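Putative uncharacterized protein (Mycobacterium tuberculosis, PDB 2ZQ5) is a sulfotransferase, probably transferring a sulfuryl group from the donor PAPS to an acceptor. Local coordinates at residues S309-V315 with D330-F335. Sequence-based numbering, arbitrary orientation.
Sequences SAQFYDV and DIYRHF
Strand 312-315 and helix 330-334 run nearly antiparallel, their axes at 161° and 9.4 Å apart at closest approach, with Tyr313 the largest contributor to the contact between them. The phenol projects across to the helix because its CG stands anti to the backbone N (chi1 -170°). CG1 of Ile331 packs over one face of the Tyr313 ring, 3.9 Å from its centroid, and CD1 of the same isoleucine reaches on to Val315. His334 lies at the rim of the phenol, which turns its edge toward the imidazole face in an offset edge-to-face pair, planes 64° apart. At the far end Tyr313 OH donates a very short bond, 2.5 Å, to Asp330 OD2. Asp330 OD1 is gripped side-on by Arg333, with NE at 2.8 Å and NH2 beside it, both from one face of the carboxylate. NE2 of His334 makes a weak, well-bent bond of 2.8 Å to Phe312 O. One water lies over the imidazole and donates to both Ala310 O and His334 O. Phe335 sets its ring edge against the Ala310-Phe312 backbone, and its CZ meets Tyr313 CB at 3.8 Å. The contact thus seats helix 324-334 beside an edge strand of the parallel sheet of this P-loop-like sulfotransferase fold, where strand 250-255 adjoins it within the sheet. With the phenol on OD2 and the guanidinium mainly on OD1, Asp330 is probably kept ionised.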
ATOM      1  N   SER A 309      19.241   9.765  11.790  1.00 10.68           N
ATOM      2  CA  SER A 309      18.589  10.736  10.918  1.00 10.11           C
ATOM      3  C   SER A 309      19.167  10.757   9.502  1.00  9.92           C
ATOM      4  O   SER A 309      18.530  11.247   8.575  1.00 11.48           O
ATOM      5  CB  SER A 309      18.659  12.137  11.537  1.00 12.61           C
ATOM      6  OG  SER A 309      19.995  12.510  11.822  1.00 16.53           O
ATOM      7  N   ALA A 310      20.371  10.219   9.336  1.00  8.73           N
ATOM      8  CA  ALA A 310      21.001  10.174   8.020  1.00  9.23           C
ATOM      9  C   ALA A 310      20.180   9.303   7.066  1.00  9.85           C
ATOM     10  O   ALA A 310      20.305   9.408   5.845  1.00 11.49           O
ATOM     11  CB  ALA A 310      22.418   9.622   8.139  1.00  9.88           C
ATOM     12  N   GLN A 311      19.336   8.445   7.629  1.00  7.91           N
ATOM     13  CA  GLN A 311      18.512   7.551   6.822  1.00  7.75           C
ATOM     14  C   GLN A 311      17.110   8.080   6.549  1.00  8.40           C
ATOM     15  O   GLN A 311      16.263   7.351   6.036  1.00  8.85           O
ATOM     16  CB  GLN A 311      18.412   6.184   7.497  1.00  6.19           C
ATOM     17  CG  GLN A 311      19.728   5.419   7.519  1.00  8.20           C
ATOM     18  CD  GLN A 311      19.638   4.098   8.259  1.00  8.46           C
ATOM     19  OE1 GLN A 311      18.919   3.180   7.846  1.00  9.26           O
ATOM     20  NE2 GLN A 311      20.364   3.991   9.362  1.00  7.61           N
ATOM     21  N   PHE A 312      16.868   9.344   6.877  1.00  7.36           N
ATOM     22  CA  PHE A 312      15.550   9.944   6.674  1.00  8.26           C
ATOM     23  C   PHE A 312      15.622  11.263   5.926  1.00  9.87           C
ATOM     24  O   PHE A 312      16.594  12.010   6.052  1.00 10.53           O
ATOM     25  CB  PHE A 312      14.866  10.177   8.025  1.00  8.47           C
ATOM     26  CG  PHE A 312      14.516   8.916   8.749  1.00  7.97           C
ATOM     27  CD1 PHE A 312      13.234   8.378   8.662  1.00  7.69           C
ATOM     28  CD2 PHE A 312      15.479   8.239   9.487  1.00  9.34           C
ATOM     29  CE1 PHE A 312      12.921   7.181   9.300  1.00  8.54           C
ATOM     30  CE2 PHE A 312      15.177   7.044  10.128  1.00  7.89           C
ATOM     31  CZ  PHE A 312      13.894   6.510  10.034  1.00  9.89           C
ATOM     32  N   TYR A 313      14.580  11.544   5.152  1.00  8.65           N
ATOM     33  CA  TYR A 313      14.496  12.781   4.388  1.00  8.90           C
ATOM     34  C   TYR A 313      13.043  13.233   4.359  1.00  9.63           C
ATOM     35  O   TYR A 313      12.142  12.422   4.139  1.00  9.14           O
ATOM     36  CB  TYR A 313      14.987  12.567   2.952  1.00 11.02           C
ATOM     37  CG  TYR A 313      15.152  13.850   2.160  1.00 13.32           C
ATOM     38  CD1 TYR A 313      16.386  14.493   2.088  1.00 15.78           C
ATOM     39  CD2 TYR A 313      14.069  14.431   1.504  1.00 13.42           C
ATOM     40  CE1 TYR A 313      16.537  15.684   1.381  1.00 16.98           C
ATOM     41  CE2 TYR A 313      14.207  15.624   0.797  1.00 14.91           C
ATOM     42  CZ  TYR A 313      15.442  16.242   0.739  1.00 15.61           C
ATOM     43  OH  TYR A 313      15.577  17.419   0.036  1.00 19.59           O
ATOM     44  N   ASP A 314      12.820  14.523   4.592  1.00  9.49           N
ATOM     45  CA  ASP A 314      11.476  15.091   4.576  1.00 10.55           C
ATOM     46  C   ASP A 314      11.293  15.943   3.333  1.00 10.93           C
ATOM     47  O   ASP A 314      12.104  16.828   3.054  1.00 12.41           O
ATOM     48  CB  ASP A 314      11.246  15.955   5.815  1.00 11.09           C
ATOM     49  CG  ASP A 314      11.273  15.154   7.094  1.00 12.29           C
ATOM     50  OD1 ASP A 314      10.355  14.330   7.301  1.00 10.99           O
ATOM     51  OD2 ASP A 314      12.215  15.342   7.890  1.00 15.92           O
ATOM     52  N   VAL A 315      10.225  15.673   2.590  1.00 11.32           N
ATOM     53  CA  VAL A 315       9.925  16.415   1.375  1.00 12.55           C
ATOM     54  C   VAL A 315       8.633  17.200   1.541  1.00 14.66           C
ATOM     55  O   VAL A 315       7.620  16.650   1.967  1.00 12.92           O
ATOM     56  CB  VAL A 315       9.749  15.471   0.164  1.00 14.33           C
ATOM     57  CG1 VAL A 315       9.299  16.266  -1.055  1.00 15.94           C
ATOM     58  CG2 VAL A 315      11.047  14.745  -0.127  1.00 17.77           C
ATOM     59  N   ASP A 330      18.216  16.318  -4.635  1.00 17.11           N
ATOM     60  CA  ASP A 330      18.603  16.566  -3.254  1.00 16.66           C
ATOM     61  C   ASP A 330      18.442  15.305  -2.407  1.00 14.88           C
ATOM     62  O   ASP A 330      19.187  15.093  -1.454  1.00 14.46           O
ATOM     63  CB  ASP A 330      17.781  17.710  -2.657  1.00 19.12           C
ATOM     64  CG  ASP A 330      18.448  18.328  -1.443  1.00 21.24           C
ATOM     65  OD1 ASP A 330      19.588  18.818  -1.582  1.00 23.32           O
ATOM     66  OD2 ASP A 330      17.842  18.324  -0.351  1.00 22.15           O
ATOM     67  N   ILE A 331      17.464  14.475  -2.754  1.00 13.86           N
ATOM     68  CA  ILE A 331      17.245  13.226  -2.033  1.00 13.44           C
ATOM     69  C   ILE A 331      18.452  12.320  -2.267  1.00 12.23           C
ATOM     70  O   ILE A 331      18.985  11.724  -1.330  1.00 11.74           O
ATOM     71  CB  ILE A 331      15.958  12.522  -2.517  1.00 11.58           C
ATOM     72  CG1 ILE A 331      14.736  13.313  -2.043  1.00 12.64           C
ATOM     73  CG2 ILE A 331      15.905  11.089  -1.990  1.00 12.91           C
ATOM     74  CD1 ILE A 331      13.422  12.812  -2.598  1.00 11.68           C
ATOM     75  N   TYR A 332      18.886  12.224  -3.521  1.00 13.31           N
ATOM     76  CA  TYR A 332      20.050  11.408  -3.853  1.00 13.36           C
ATOM     77  C   TYR A 332      21.283  11.945  -3.130  1.00 14.08           C
ATOM     78  O   TYR A 332      22.070  11.181  -2.574  1.00 13.78           O
ATOM     79  CB  TYR A 332      20.305  11.413  -5.361  1.00 13.48           C
ATOM     80  CG  TYR A 332      19.525  10.373  -6.141  1.00 12.97           C
ATOM     81  CD1 TYR A 332      18.131  10.394  -6.178  1.00 13.43           C
ATOM     82  CD2 TYR A 332      20.188   9.381  -6.863  1.00 12.47           C
ATOM     83  CE1 TYR A 332      17.417   9.454  -6.922  1.00 12.94           C
ATOM     84  CE2 TYR A 332      19.486   8.438  -7.607  1.00 12.84           C
ATOM     85  CZ  TYR A 332      18.101   8.481  -7.634  1.00 12.83           C
ATOM     86  OH  TYR A 332      17.402   7.566  -8.388  1.00 13.33           O
ATOM     87  N   ARG A 333      21.442  13.266  -3.139  1.00 15.58           N
ATOM     88  CA  ARG A 333      22.576  13.901  -2.480  1.00 16.55           C
ATOM     89  C   ARG A 333      22.589  13.557  -0.996  1.00 15.25           C
ATOM     90  O   ARG A 333      23.609  13.138  -0.452  1.00 16.45           O
ATOM     91  CB  ARG A 333      22.502  15.422  -2.641  1.00 18.39           C
ATOM     92  CG  ARG A 333      23.634  16.173  -1.947  1.00 20.84           C
ATOM     93  CD  ARG A 333      23.308  17.653  -1.790  1.00 23.71           C
ATOM     94  NE  ARG A 333      22.114  17.858  -0.970  1.00 26.74           N
ATOM     95  CZ  ARG A 333      22.015  17.513   0.311  1.00 26.72           C
ATOM     96  NH1 ARG A 333      23.040  16.947   0.932  1.00 27.76           N
ATOM     97  NH2 ARG A 333      20.884  17.725   0.970  1.00 29.43           N
ATOM     98  N   HIS A 334      21.441  13.738  -0.348  1.00 15.47           N
ATOM     99  CA  HIS A 334      21.306  13.458   1.075  1.00 14.72           C
ATOM    100  C   HIS A 334      21.720  12.031   1.432  1.00 13.85           C
ATOM    101  O   HIS A 334      22.428  11.811   2.415  1.00 15.35           O
ATOM    102  CB  HIS A 334      19.859  13.689   1.516  1.00 15.38           C
ATOM    103  CG  HIS A 334      19.633  13.481   2.981  1.00 16.12           C
ATOM    104  ND1 HIS A 334      20.144  14.328   3.941  1.00 16.87           N
ATOM    105  CD2 HIS A 334      18.957  12.518   3.650  1.00 16.53           C
ATOM    106  CE1 HIS A 334      19.791  13.896   5.138  1.00 16.77           C
ATOM    107  NE2 HIS A 334      19.071  12.799   4.990  1.00 18.14           N
ATOM    108  N   PHE A 335      21.275  11.063   0.635  1.00 12.97           N
ATOM    109  CA  PHE A 335      21.592   9.665   0.895  1.00 13.41           C
ATOM    110  C   PHE A 335      22.919   9.206   0.295  1.00 14.37           C
ATOM    111  O   PHE A 335      23.273   8.030   0.388  1.00 15.84           O
ATOM    112  CB  PHE A 335      20.458   8.766   0.386  1.00 11.74           C
ATOM    113  CG  PHE A 335      19.156   8.942   1.125  1.00 10.98           C
ATOM    114  CD1 PHE A 335      19.121   8.971   2.517  1.00 11.43           C
ATOM    115  CD2 PHE A 335      17.958   9.029   0.428  1.00  9.88           C
ATOM    116  CE1 PHE A 335      17.905   9.080   3.200  1.00 11.26           C
ATOM    117  CE2 PHE A 335      16.735   9.138   1.101  1.00 10.28           C
ATOM    118  CZ  PHE A 335      16.712   9.163   2.489  1.00 10.07           C
TER
HETATM  119  O   HOH W   1      21.999  11.611   5.062  1.00 24.55           O